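Local structure of alkane monooxygenase (Geobacillus thermodenitrificans, 3B9O) at residues 115-120 against 211-216; 170-175 against 220-225; 268-273 against 426-431. The protein belongs to the luciferase-like monooxygenases, proteins of the TIM-barrel clan, and binds flavin mononucleotide. All coordinates share one frame; numbering follows the deposited sequence.

Contact 1: 115-120 against 211-216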
ATOM      1  N   HIS A 115      -5.205  -7.135 -15.785  1.00 16.71           N
ATOM      2  CA  HIS A 115      -5.340  -6.674 -14.423  1.00 12.20           C
ATOM      3  C   HIS A 115      -6.788  -6.670 -13.918  1.00 19.98           C
ATOM      4  O   HIS A 115      -7.066  -7.018 -12.756  1.00 15.67           O
ATOM      5  CB  HIS A 115      -4.738  -5.282 -14.222  1.00 13.46           C
ATOM      6  CG  HIS A 115      -4.645  -4.896 -12.779  1.00 19.29           C
ATOM      7  ND1 HIS A 115      -5.287  -3.797 -12.255  1.00 22.71           N
ATOM      8  CD2 HIS A 115      -4.042  -5.517 -11.735  1.00 13.60           C
ATOM      9  CE1 HIS A 115      -5.039  -3.724 -10.962  1.00 14.50           C
ATOM     10  NE2 HIS A 115      -4.287  -4.758 -10.622  1.00 22.24           N
ATOM     11  N   ALA A 116      -7.720  -6.255 -14.770  1.00 12.49           N
ATOM     12  CA  ALA A 116      -9.088  -6.167 -14.330  1.00 12.42           C
ATOM     13  C   ALA A 116      -9.627  -7.543 -13.946  1.00 12.49           C
ATOM     14  O   ALA A 116     -10.292  -7.677 -12.915  1.00 15.25           O
ATOM     15  CB  ALA A 116      -9.983  -5.495 -15.408  1.00 17.13           C
ATOM     16  N   ARG A 117      -9.336  -8.545 -14.767  1.00 10.51           N
ATOM     17  CA  ARG A 117      -9.742  -9.922 -14.490  1.00 14.81           C
ATOM     18  C   ARG A 117      -9.049 -10.430 -13.205  1.00 14.38           C
ATOM     19  O   ARG A 117      -9.699 -11.086 -12.413  1.00 16.11           O
ATOM     20  CB  ARG A 117      -9.436 -10.880 -15.636  1.00 13.38           C
ATOM     21  CG  ARG A 117      -9.891 -12.343 -15.313  1.00 14.64           C
ATOM     22  CD  ARG A 117      -9.782 -13.283 -16.485  1.00 17.91           C
ATOM     23  NE  ARG A 117      -8.398 -13.707 -16.629  1.00 15.24           N
ATOM     24  CZ  ARG A 117      -8.019 -14.830 -17.214  1.00 13.40           C
ATOM     25  NH1 ARG A 117      -8.931 -15.642 -17.755  1.00  9.82           N
ATOM     26  NH2 ARG A 117      -6.731 -15.124 -17.283  1.00 15.46           N
ATOM     27  N   ARG A 118      -7.760 -10.148 -13.026  1.00 11.92           N
ATOM     28  CA  ARG A 118      -7.044 -10.571 -11.801  1.00 16.89           C
ATOM     29  C   ARG A 118      -7.694 -10.016 -10.525  1.00 21.26           C
ATOM     30  O   ARG A 118      -7.873 -10.751  -9.529  1.00 12.72           O
ATOM     31  CB  ARG A 118      -5.542 -10.171 -11.813  1.00 11.25           C
ATOM     32  CG  ARG A 118      -4.648 -11.064 -12.720  1.00 13.67           C
ATOM     33  CD  ARG A 118      -3.186 -10.739 -12.482  1.00 28.53           C
ATOM     34  NE  ARG A 118      -2.385 -11.433 -13.492  1.00 23.72           N
ATOM     35  CZ  ARG A 118      -2.115 -10.965 -14.701  1.00 19.08           C
ATOM     36  NH1 ARG A 118      -2.526  -9.750 -15.070  1.00 28.42           N
ATOM     37  NH2 ARG A 118      -1.407 -11.716 -15.537  1.00 21.73           N
ATOM     38  N   MET A 119      -7.997  -8.714 -10.536  1.00 13.46           N
ATOM     39  CA  MET A 119      -8.608  -8.043  -9.378  1.00  8.49           C
ATOM     40  C   MET A 119     -10.038  -8.511  -9.149  1.00 14.57           C
ATOM     41  O   MET A 119     -10.454  -8.690  -8.006  1.00 12.73           O
ATOM     42  CB  MET A 119      -8.573  -6.515  -9.532  1.00 12.30           C
ATOM     43  CG  MET A 119      -7.166  -5.926  -9.524  1.00 15.79           C
ATOM     44  SD  MET A 119      -6.214  -6.379  -8.054  1.00 23.15           S
ATOM     45  CE  MET A 119      -5.242  -7.670  -8.655  1.00 35.94           C
ATOM     46  N   SER A 120     -10.802  -8.680 -10.220  1.00 11.82           N
ATOM     47  CA  SER A 120     -12.158  -9.243 -10.071  1.00 13.12           C
ATOM     48  C   SER A 120     -12.091 -10.659  -9.455  1.00 15.59           C
ATOM     49  O   SER A 120     -12.931 -11.019  -8.623  1.00  8.59           O
ATOM     50  CB  SER A 120     -12.914  -9.290 -11.395  1.00 10.56           C
ATOM     51  OG  SER A 120     -13.325  -7.975 -11.814  1.00 12.02           O
ATOM     52  N   PRO A 211     -16.535  -6.781 -23.645  1.00 13.43           N
ATOM     53  CA  PRO A 211     -16.972  -6.630 -22.253  1.00 20.93           C
ATOM     54  C   PRO A 211     -15.890  -7.177 -21.296  1.00 14.00           C
ATOM     55  O   PRO A 211     -14.871  -7.759 -21.738  1.00 14.47           O
ATOM     56  CB  PRO A 211     -18.226  -7.499 -22.189  1.00 15.43           C
ATOM     57  CG  PRO A 211     -17.982  -8.550 -23.234  1.00 26.10           C
ATOM     58  CD  PRO A 211     -17.227  -7.888 -24.327  1.00 12.09           C
ATOM     59  N   HIS A 212     -16.116  -6.987 -20.006  1.00 14.76           N
ATOM     60  CA  HIS A 212     -15.258  -7.592 -18.997  1.00 14.30           C
ATOM     61  C   HIS A 212     -15.490  -9.120 -19.023  1.00 13.08           C
ATOM     62  O   HIS A 212     -16.563  -9.616 -19.418  1.00 18.29           O
ATOM     63  CB  HIS A 212     -15.633  -6.987 -17.641  1.00 13.43           C
ATOM     64  CG  HIS A 212     -14.723  -7.362 -16.515  1.00 18.11           C
ATOM     65  ND1 HIS A 212     -13.361  -7.531 -16.680  1.00 11.05           N
ATOM     66  CD2 HIS A 212     -14.973  -7.528 -15.192  1.00  8.77           C
ATOM     67  CE1 HIS A 212     -12.809  -7.797 -15.502  1.00 18.44           C
ATOM     68  NE2 HIS A 212     -13.764  -7.808 -14.587  1.00 20.24           N
ATOM     69  N   LEU A 213     -14.468  -9.863 -18.627  1.00 16.13           N
ATOM     70  CA  LEU A 213     -14.541 -11.329 -18.606  1.00 18.09           C
ATOM     71  C   LEU A 213     -15.240 -11.878 -17.345  1.00 13.51           C
ATOM     72  O   LEU A 213     -15.654 -13.019 -17.329  1.00 14.89           O
ATOM     73  CB  LEU A 213     -13.112 -11.906 -18.717  1.00 13.82           C
ATOM     74  CG  LEU A 213     -12.420 -11.766 -20.112  1.00 23.18           C
ATOM     75  CD1 LEU A 213     -10.930 -12.152 -20.081  1.00 16.40           C
ATOM     76  CD2 LEU A 213     -13.165 -12.517 -21.265  1.00 24.02           C
ATOM     77  N   CYS A 214     -15.364 -11.053 -16.301  1.00 17.70           N
ATOM     78  CA  CYS A 214     -15.839 -11.504 -14.993  1.00 14.11           C
ATOM     79  C   CYS A 214     -17.217 -10.947 -14.614  1.00 18.08           C
ATOM     80  O   CYS A 214     -17.619  -9.833 -14.999  1.00 15.16           O
ATOM     81  CB  CYS A 214     -14.811 -11.125 -13.889  1.00 13.78           C
ATOM     82  SG  CYS A 214     -13.111 -11.401 -14.337  1.00 15.48           S
ATOM     83  N   GLU A 215     -17.945 -11.729 -13.841  1.00 12.75           N
ATOM     84  CA  GLU A 215     -19.251 -11.313 -13.353  1.00 11.40           C
ATOM     85  C   GLU A 215     -19.049 -10.384 -12.165  1.00 16.77           C
ATOM     86  O   GLU A 215     -17.954 -10.411 -11.566  1.00 15.46           O
ATOM     87  CB  GLU A 215     -20.102 -12.509 -12.977  1.00  8.49           C
ATOM     88  CG  GLU A 215     -19.673 -13.241 -11.648  1.00 19.78           C
ATOM     89  CD  GLU A 215     -20.558 -14.455 -11.408  1.00 20.64           C
ATOM     90  OE1 GLU A 215     -21.620 -14.244 -10.777  1.00 17.09           O
ATOM     91  OE2 GLU A 215     -20.207 -15.595 -11.860  1.00 13.05           O
ATOM     92  N   PRO A 216     -20.077  -9.545 -11.841  1.00 18.12           N
ATOM     93  CA  PRO A 216     -19.980  -8.652 -10.655  1.00 17.27           C
ATOM     94  C   PRO A 216     -19.561  -9.380  -9.348  1.00 19.83           C
ATOM     95  O   PRO A 216     -20.107 -10.446  -8.991  1.00 13.73           O
ATOM     96  CB  PRO A 216     -21.379  -8.021 -10.543  1.00 12.12           C
ATOM     97  CG  PRO A 216     -21.914  -8.042 -11.959  1.00 16.85           C
ATOM     98  CD  PRO A 216     -21.335  -9.333 -12.595  1.00 13.85           C
TER
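The imidazole of H212 meets the helix 112-125 with its edge. NE2 points at S120, and the hydroxyl OG lies in the ring plane 2.8 Å from NE2, a hydrogen bond in which either partner could be the donor. The neighbouring ring atom CE1 rests against A116, 3.6 Å from its CB and equally near its backbone C. CG of H212 is anti to the backbone N (chi1 -172°), which carries CG out from the loop; the ring beyond it comes nearer the helix. In the TIM-barrel fold of the luciferase-like family such helices pack round a parallel sheet, and here a loop between strands 207-208 and 223-227 packs along helix 112-125. The loop is tied down at both peptide groups of H212, whose N bonds S175 and whose O bonds W176. Two residues further on, SG of C214 sits in the angle between two helix side chains, 3.5 Å from CG of R117 and 3.6 Å from CB of S120. At the exposed margin the chains of R117 and L213 cross obliquely, with CD of the arginine 3.9 Å from CD1 of the leucine.

Contact 2: 170-175 against 220-225; sequences KLWEGS and RTPVIY
R220, T221 and P222 each meet residues 172-173 of helix 154-174 in a different way. NH1 of R220 donates to the carbonyl O of W172 over 2.9 Å, with an N-H...O angle of 157°. The acceptor lies in the guanidinium plane, while E173 O stands over one face of the same group. Next along the chain, OG1 of T221 gives its proton to OE1 of E173 at 2.7 Å, and OE1 receives it on its anti lone pair, the one away from OE2. The bend of E173 at chi2 (-69°) brings CD round toward T221, and OE1 then meets OG1. P222 lays its CD over the six-membered ring of W172, a CH-pi contact 3.5 Å from the ring centroid and 12° off the normal. R220 O lies over the same indole face, nearer CG.

Further out, other residues hold the polar ends. R434 forms a salt bridge with OE2 of E173, D178 pairs with NH2 of R220, and A116 O holds the indole N-H. A water 2.8 Å from L171 O is weakly bonded to NH1 of R220.

All five touching residues are buried. W172 reaches between helix 112-125, at M119 and S120, and W132 of strand 130-135, and the chain runs on from P222 into strand 223-227, which pairs in parallel with strands 130-135 and 243-246.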
ATOM      1  N   LYS A 170     -14.621   1.136 -15.970  1.00 14.41           N
ATOM      2  CA  LYS A 170     -15.647   0.698 -16.956  1.00 12.19           C
ATOM      3  C   LYS A 170     -15.893  -0.812 -16.914  1.00 12.96           C
ATOM      4  O   LYS A 170     -17.020  -1.245 -16.851  1.00 16.65           O
ATOM      5  CB  LYS A 170     -15.271   1.120 -18.365  1.00 16.36           C
ATOM      6  CG  LYS A 170     -15.364   2.655 -18.590  1.00 17.26           C
ATOM      7  CD  LYS A 170     -14.598   3.038 -19.868  1.00 16.76           C
ATOM      8  CE  LYS A 170     -14.665   4.558 -19.987  1.00 17.77           C
ATOM      9  NZ  LYS A 170     -14.282   5.010 -21.325  1.00 17.64           N
ATOM     10  N   LEU A 171     -14.825  -1.595 -16.936  1.00 14.76           N
ATOM     11  CA  LEU A 171     -14.917  -3.064 -16.772  1.00 12.90           C
ATOM     12  C   LEU A 171     -15.623  -3.519 -15.487  1.00 11.12           C
ATOM     13  O   LEU A 171     -16.555  -4.337 -15.494  1.00 13.02           O
ATOM     14  CB  LEU A 171     -13.503  -3.699 -16.890  1.00 11.93           C
ATOM     15  CG  LEU A 171     -12.793  -3.512 -18.246  1.00 11.64           C
ATOM     16  CD1 LEU A 171     -11.338  -3.954 -18.184  1.00 13.45           C
ATOM     17  CD2 LEU A 171     -13.568  -4.259 -19.402  1.00 15.96           C
ATOM     18  N   TRP A 172     -15.185  -2.963 -14.373  1.00 14.42           N
ATOM     19  CA  TRP A 172     -15.656  -3.392 -13.071  1.00 18.44           C
ATOM     20  C   TRP A 172     -17.067  -2.957 -12.696  1.00 22.32           C
ATOM     21  O   TRP A 172     -17.749  -3.688 -12.009  1.00 15.58           O
ATOM     22  CB  TRP A 172     -14.696  -2.895 -11.992  1.00 10.73           C
ATOM     23  CG  TRP A 172     -13.359  -3.576 -11.994  1.00 10.18           C
ATOM     24  CD1 TRP A 172     -13.105  -4.872 -12.330  1.00 13.30           C
ATOM     25  CD2 TRP A 172     -12.118  -3.023 -11.531  1.00 10.99           C
ATOM     26  NE1 TRP A 172     -11.767  -5.149 -12.156  1.00 12.90           N
ATOM     27  CE2 TRP A 172     -11.140  -4.044 -11.643  1.00 15.80           C
ATOM     28  CE3 TRP A 172     -11.728  -1.753 -11.047  1.00 12.61           C
ATOM     29  CZ2 TRP A 172      -9.788  -3.826 -11.330  1.00 12.61           C
ATOM     30  CZ3 TRP A 172     -10.400  -1.533 -10.719  1.00 16.10           C
ATOM     31  CH2 TRP A 172      -9.434  -2.574 -10.855  1.00 16.16           C
ATOM     32  N   GLU A 173     -17.462  -1.757 -13.136  1.00 17.02           N
ATOM     33  CA  GLU A 173     -18.687  -1.092 -12.703  1.00 16.64           C
ATOM     34  C   GLU A 173     -19.744  -1.094 -13.783  1.00 13.05           C
ATOM     35  O   GLU A 173     -20.929  -1.124 -13.483  1.00 17.51           O
ATOM     36  CB  GLU A 173     -18.428   0.381 -12.343  1.00 17.68           C
ATOM     37  CG  GLU A 173     -17.428   0.630 -11.174  1.00 16.25           C
ATOM     38  CD  GLU A 173     -18.000   0.185  -9.835  1.00 23.98           C
ATOM     39  OE1 GLU A 173     -17.207  -0.228  -8.977  1.00 25.75           O
ATOM     40  OE2 GLU A 173     -19.229   0.257  -9.652  1.00 19.48           O
ATOM     41  N   GLY A 174     -19.316  -1.032 -15.028  1.00 17.52           N
ATOM     42  CA  GLY A 174     -20.280  -0.794 -16.123  1.00 19.37           C
ATOM     43  C   GLY A 174     -20.552  -1.930 -17.117  1.00 24.96           C
ATOM     44  O   GLY A 174     -21.585  -1.942 -17.824  1.00 24.12           O
ATOM     45  N   SER A 175     -19.634  -2.872 -17.225  1.00 14.44           N
ATOM     46  CA  SER A 175     -19.780  -3.870 -18.261  1.00 14.38           C
ATOM     47  C   SER A 175     -20.929  -4.852 -18.004  1.00 13.83           C
ATOM     48  O   SER A 175     -21.757  -5.106 -18.896  1.00 15.52           O
ATOM     49  CB  SER A 175     -18.454  -4.558 -18.488  1.00 14.56           C
ATOM     50  OG  SER A 175     -18.556  -5.569 -19.471  1.00 15.80           O
ATOM     51  N   ARG A 220     -16.980  -4.979  -6.546  1.00 14.71           N
ATOM     52  CA  ARG A 220     -16.746  -4.658  -7.959  1.00 22.37           C
ATOM     53  C   ARG A 220     -15.369  -4.043  -8.197  1.00 11.18           C
ATOM     54  O   ARG A 220     -14.502  -4.727  -8.722  1.00 18.98           O
ATOM     55  CB  ARG A 220     -17.882  -3.815  -8.601  1.00 14.81           C
ATOM     56  CG  ARG A 220     -19.251  -4.557  -8.833  1.00 10.76           C
ATOM     57  CD  ARG A 220     -20.131  -3.490  -9.525  1.00 20.97           C
ATOM     58  NE  ARG A 220     -21.407  -3.945 -10.060  1.00 15.52           N
ATOM     59  CZ  ARG A 220     -21.590  -4.352 -11.313  1.00 13.19           C
ATOM     60  NH1 ARG A 220     -20.569  -4.410 -12.155  1.00 12.27           N
ATOM     61  NH2 ARG A 220     -22.811  -4.702 -11.726  1.00 17.68           N
ATOM     62  N   THR A 221     -15.181  -2.758  -7.865  1.00 14.99           N
ATOM     63  CA  THR A 221     -13.860  -2.119  -7.881  1.00 16.39           C
ATOM     64  C   THR A 221     -13.176  -2.401  -6.516  1.00 15.73           C
ATOM     65  O   THR A 221     -13.795  -2.196  -5.458  1.00 13.18           O
ATOM     66  CB  THR A 221     -13.974  -0.599  -8.157  1.00 16.06           C
ATOM     67  OG1 THR A 221     -14.600  -0.393  -9.434  1.00 13.54           O
ATOM     68  CG2 THR A 221     -12.625   0.105  -8.073  1.00 15.14           C
ATOM     69  N   PRO A 222     -11.907  -2.862  -6.529  1.00 13.59           N
ATOM     70  CA  PRO A 222     -11.165  -3.023  -5.237  1.00 12.33           C
ATOM     71  C   PRO A 222     -11.081  -1.658  -4.518  1.00 14.10           C
ATOM     72  O   PRO A 222     -11.162  -0.604  -5.176  1.00 11.85           O
ATOM     73  CB  PRO A 222      -9.758  -3.450  -5.679  1.00 11.55           C
ATOM     74  CG  PRO A 222      -9.919  -4.005  -7.052  1.00 19.82           C
ATOM     75  CD  PRO A 222     -11.070  -3.208  -7.684  1.00 15.21           C
ATOM     76  N   VAL A 223     -10.934  -1.666  -3.196  1.00 12.84           N
ATOM     77  CA  VAL A 223     -10.657  -0.433  -2.490  1.00  9.76           C
ATOM     78  C   VAL A 223      -9.418   0.182  -3.118  1.00 14.11           C
ATOM     79  O   VAL A 223      -8.384  -0.507  -3.309  1.00 12.41           O
ATOM     80  CB  VAL A 223     -10.471  -0.654  -0.976  1.00 12.69           C
ATOM     81  CG1 VAL A 223      -9.954   0.645  -0.347  1.00 12.52           C
ATOM     82  CG2 VAL A 223     -11.823  -1.020  -0.362  1.00 16.83           C
ATOM     83  N   ILE A 224      -9.519   1.463  -3.479  1.00 12.75           N
ATOM     84  CA  ILE A 224      -8.417   2.135  -4.198  1.00  6.10           C
ATOM     85  C   ILE A 224      -7.477   2.901  -3.272  1.00  9.78           C
ATOM     86  O   ILE A 224      -7.859   3.881  -2.641  1.00 13.39           O
ATOM     87  CB  ILE A 224      -8.944   3.135  -5.308  1.00 13.62           C
ATOM     88  CG1 ILE A 224      -9.914   2.431  -6.284  1.00 14.65           C
ATOM     89  CG2 ILE A 224      -7.679   3.821  -6.032  1.00 18.05           C
ATOM     90  CD1 ILE A 224      -9.280   1.248  -7.079  1.00 20.80           C
ATOM     91  N   TYR A 225      -6.256   2.417  -3.140  1.00 12.97           N
ATOM     92  CA  TYR A 225      -5.202   3.144  -2.441  1.00 10.57           C
ATOM     93  C   TYR A 225      -4.337   3.864  -3.439  1.00 13.31           C
ATOM     94  O   TYR A 225      -4.289   3.476  -4.617  1.00 13.80           O
ATOM     95  CB  TYR A 225      -4.271   2.149  -1.712  1.00 11.83           C
ATOM     96  CG  TYR A 225      -4.712   1.804  -0.319  1.00 18.04           C
ATOM     97  CD1 TYR A 225      -4.071   2.377   0.810  1.00 28.06           C
ATOM     98  CD2 TYR A 225      -5.811   0.952  -0.114  1.00 15.48           C
ATOM     99  CE1 TYR A 225      -4.505   2.055   2.149  1.00 30.10           C
ATOM    100  CE2 TYR A 225      -6.246   0.624   1.179  1.00 13.12           C
ATOM    101  CZ  TYR A 225      -5.585   1.161   2.310  1.00 28.20           C
ATOM    102  OH  TYR A 225      -6.031   0.797   3.586  1.00 29.24           O
TER
HETATM  103  O   HOH W   1     -19.140  -5.138 -14.680  1.00 12.50           O

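Contact 3: 268-273 against 426-431; sequences YGRNPD and DDHIAA
D427 carries the polar part of this contact, its carboxylate reaching the backbone of the loop that precedes strand 276-285. OD1 accepts from N271 N in a nearly straight bond, at an N-H...O angle of 173°; the modelled 2.5 Å between OD1 and N271 N is shorter than expected, so its exact length is doubtful. CG of D427 stands between its own backbone N and carbonyl carbon (chi1 72°), the crowded position, which brings CG toward R270 and N271. Its CB meanwhile packs 3.6 Å from G269 O, and its carbonyl O lies 3.7 Å from CG of R270.

The recipient loop has its own local order: N271 OD1 accepts from D273 N, an Asx turn at the start of the short 3-10 segment that leads on toward strand 276-285. In barrel terms the contact brings a segment following helix 412-417 against the link between helix 251-265 and that strand of the parallel sheet.

The H428 and R270 side chains lie side by side, pointing the same way, with ring and guanidinium planes 72° apart. CD2 of the histidine comes 3.8 Å from NH1 of the arginine. Both polar ends are taken up around the end of helix 231-240, NE2 of H428 by H240 O and NH2 of R270 by A238 O and A241 O. I429 follows, its CG2 making a loose 4.4 Å approach to Y268 O while its side chain also touches K239, H240 and Y169. A430 N then donates back to ND1 of H428 at 3.1 Å, within the 3-10 turn.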
ATOM      1  N   TYR A 268     -13.246  17.686  -8.197  1.00 20.77           N
ATOM      2  CA  TYR A 268     -13.760  16.446  -8.775  1.00 19.22           C
ATOM      3  C   TYR A 268     -15.124  16.077  -8.212  1.00 17.23           C
ATOM      4  O   TYR A 268     -15.690  15.044  -8.566  1.00 20.11           O
ATOM      5  CB  TYR A 268     -12.738  15.291  -8.604  1.00 18.45           C
ATOM      6  CG  TYR A 268     -11.384  15.612  -9.177  1.00 18.28           C
ATOM      7  CD1 TYR A 268     -10.317  15.882  -8.355  1.00 16.49           C
ATOM      8  CD2 TYR A 268     -11.181  15.671 -10.560  1.00 19.79           C
ATOM      9  CE1 TYR A 268      -9.077  16.174  -8.880  1.00 15.88           C
ATOM     10  CE2 TYR A 268      -9.929  15.962 -11.097  1.00 15.12           C
ATOM     11  CZ  TYR A 268      -8.902  16.227 -10.263  1.00 19.73           C
ATOM     12  OH  TYR A 268      -7.653  16.525 -10.796  1.00 20.43           O
ATOM     13  N   GLY A 269     -15.657  16.931  -7.355  1.00 22.31           N
ATOM     14  CA  GLY A 269     -16.994  16.724  -6.808  1.00 26.19           C
ATOM     15  C   GLY A 269     -17.036  15.701  -5.676  1.00 26.74           C
ATOM     16  O   GLY A 269     -18.117  15.194  -5.326  1.00 21.87           O
ATOM     17  N   ARG A 270     -15.873  15.425  -5.095  1.00 18.59           N
ATOM     18  CA  ARG A 270     -15.742  14.391  -4.066  1.00 27.12           C
ATOM     19  C   ARG A 270     -15.898  14.973  -2.685  1.00 24.32           C
ATOM     20  O   ARG A 270     -15.323  16.041  -2.390  1.00 20.88           O
ATOM     21  CB  ARG A 270     -14.348  13.755  -4.142  1.00 17.11           C
ATOM     22  CG  ARG A 270     -14.121  12.823  -5.293  1.00 23.62           C
ATOM     23  CD  ARG A 270     -13.845  11.417  -4.742  1.00 36.13           C
ATOM     24  NE  ARG A 270     -12.430  11.295  -4.670  1.00 25.87           N
ATOM     25  CZ  ARG A 270     -11.718  10.362  -4.037  1.00 25.47           C
ATOM     26  NH1 ARG A 270     -12.247   9.357  -3.335  1.00 21.98           N
ATOM     27  NH2 ARG A 270     -10.415  10.458  -4.168  1.00 16.49           N
ATOM     28  N   ASN A 271     -16.633  14.256  -1.832  1.00 15.77           N
ATOM     29  CA  ASN A 271     -16.663  14.564  -0.415  1.00 20.06           C
ATOM     30  C   ASN A 271     -15.319  14.135   0.198  1.00 26.12           C
ATOM     31  O   ASN A 271     -14.956  12.967   0.172  1.00 20.80           O
ATOM     32  CB  ASN A 271     -17.839  13.858   0.226  1.00 22.73           C
ATOM     33  CG  ASN A 271     -17.956  14.106   1.723  1.00 31.40           C
ATOM     34  OD1 ASN A 271     -17.054  14.657   2.393  1.00 22.75           O
ATOM     35  ND2 ASN A 271     -19.095  13.693   2.261  1.00 27.22           N
ATOM     36  N   PRO A 272     -14.559  15.091   0.745  1.00 26.59           N
ATOM     37  CA  PRO A 272     -13.202  14.780   1.251  1.00 20.97           C
ATOM     38  C   PRO A 272     -13.181  13.745   2.410  1.00 21.69           C
ATOM     39  O   PRO A 272     -12.164  13.075   2.631  1.00 19.54           O
ATOM     40  CB  PRO A 272     -12.657  16.157   1.656  1.00 21.65           C
ATOM     41  CG  PRO A 272     -13.913  16.971   1.978  1.00 29.19           C
ATOM     42  CD  PRO A 272     -14.910  16.512   0.918  1.00 23.21           C
ATOM     43  N   ASP A 273     -14.295  13.618   3.119  1.00 19.34           N
ATOM     44  CA  ASP A 273     -14.477  12.596   4.145  1.00 24.13           C
ATOM     45  C   ASP A 273     -14.607  11.182   3.538  1.00 28.45           C
ATOM     46  O   ASP A 273     -14.707  10.180   4.267  1.00 23.09           O
ATOM     47  CB  ASP A 273     -15.697  12.911   5.013  1.00 23.53           C
ATOM     48  CG  ASP A 273     -15.510  14.168   5.859  1.00 41.71           C
ATOM     49  OD1 ASP A 273     -14.341  14.609   6.105  1.00 28.93           O
ATOM     50  OD2 ASP A 273     -16.544  14.722   6.280  1.00 31.84           O
ATOM     51  N   ASP A 426     -21.559   7.410  -4.533  1.00 23.47           N
ATOM     52  CA  ASP A 426     -22.063   8.164  -5.703  1.00 19.02           C
ATOM     53  C   ASP A 426     -21.120   9.281  -6.137  1.00 21.09           C
ATOM     54  O   ASP A 426     -21.125   9.680  -7.295  1.00 22.41           O
ATOM     55  CB  ASP A 426     -23.416   8.791  -5.368  1.00 26.29           C
ATOM     56  CG  ASP A 426     -24.538   7.757  -5.296  1.00 47.36           C
ATOM     57  OD1 ASP A 426     -24.421   6.675  -5.932  1.00 40.97           O
ATOM     58  OD2 ASP A 426     -25.539   8.043  -4.600  1.00 64.15           O
ATOM     59  N   ASP A 427     -20.345   9.821  -5.203  1.00 21.48           N
ATOM     60  CA  ASP A 427     -19.473  10.963  -5.544  1.00 25.81           C
ATOM     61  C   ASP A 427     -18.081  10.603  -6.071  1.00 24.00           C
ATOM     62  O   ASP A 427     -17.336  11.482  -6.543  1.00 25.56           O
ATOM     63  CB  ASP A 427     -19.390  11.980  -4.406  1.00 17.27           C
ATOM     64  CG  ASP A 427     -18.603  11.488  -3.240  1.00 26.93           C
ATOM     65  OD1 ASP A 427     -18.026  12.312  -2.525  1.00 57.74           O
ATOM     66  OD2 ASP A 427     -18.560  10.285  -2.989  1.00 44.62           O
ATOM     67  N   HIS A 428     -17.727   9.322  -5.995  1.00 24.26           N
ATOM     68  CA  HIS A 428     -16.534   8.815  -6.688  1.00 21.28           C
ATOM     69  C   HIS A 428     -16.683   8.834  -8.229  1.00 18.32           C
ATOM     70  O   HIS A 428     -17.739   8.509  -8.748  1.00 23.80           O
ATOM     71  CB  HIS A 428     -16.216   7.404  -6.197  1.00 21.22           C
ATOM     72  CG  HIS A 428     -14.836   6.946  -6.552  1.00 18.01           C
ATOM     73  ND1 HIS A 428     -14.506   6.489  -7.811  1.00 15.80           N
ATOM     74  CD2 HIS A 428     -13.699   6.897  -5.819  1.00 19.78           C
ATOM     75  CE1 HIS A 428     -13.226   6.165  -7.838  1.00 17.85           C
ATOM     76  NE2 HIS A 428     -12.713   6.401  -6.639  1.00 15.77           N
ATOM     77  N   ILE A 429     -15.631   9.167  -8.971  1.00 21.87           N
ATOM     78  CA  ILE A 429     -15.733   9.260 -10.456  1.00 22.33           C
ATOM     79  C   ILE A 429     -16.107   7.944 -11.212  1.00 25.75           C
ATOM     80  O   ILE A 429     -16.744   7.973 -12.277  1.00 24.36           O
ATOM     81  CB  ILE A 429     -14.454   9.945 -11.086  1.00 26.41           C
ATOM     82  CG1 ILE A 429     -13.186   9.163 -10.749  1.00 28.32           C
ATOM     83  CG2 ILE A 429     -14.300  11.375 -10.561  1.00 28.83           C
ATOM     84  CD1 ILE A 429     -11.999   9.587 -11.571  1.00 37.32           C
ATOM     85  N   ALA A 430     -15.708   6.803 -10.665  1.00 24.55           N
ATOM     86  CA  ALA A 430     -16.091   5.496 -11.196  1.00 16.38           C
ATOM     87  C   ALA A 430     -17.600   5.262 -11.233  1.00 22.37           C
ATOM     88  O   ALA A 430     -18.076   4.482 -12.056  1.00 24.37           O
ATOM     89  CB  ALA A 430     -15.442   4.401 -10.407  1.00 18.32           C
ATOM     90  N   ALA A 431     -18.343   5.927 -10.342  1.00 20.34           N
ATOM     91  CA  ALA A 431     -19.791   5.775 -10.262  1.00 27.86           C
ATOM     92  C   ALA A 431     -20.503   6.209 -11.540  1.00 27.14           C
ATOM     93  O   ALA A 431     -21.643   5.757 -11.811  1.00 30.38           O
ATOM     94  CB  ALA A 431     -20.355   6.517  -9.059  1.00 23.97           C
TER

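Burial separates the three contacts. Contact 2 is wholly buried, whereas contacts 1 and 3 are partly buried, with R117 and L213 exposed in one and G269 in the other. Contacts 1 and 2 are immediate neighbours, their centres 9 Å apart, and residues 170-175 join them through side chains that reach helix 112-125 and the 211-216 loop. Contact 3 stands about 14 Å from contact 2, centre to centre, and meets it lightly where E173 packs against A430. Helix 154-174 supplies one side of contact 2, and its Y169 touches I429 and A430 of contact 3. The chemistry follows place: a ring edge on a hydroxyl in contact 1, proline-on-indole packing flanked by hydrogen bonds from R220 and T221 in contact 2, a carboxylate on a loop backbone in contact 3.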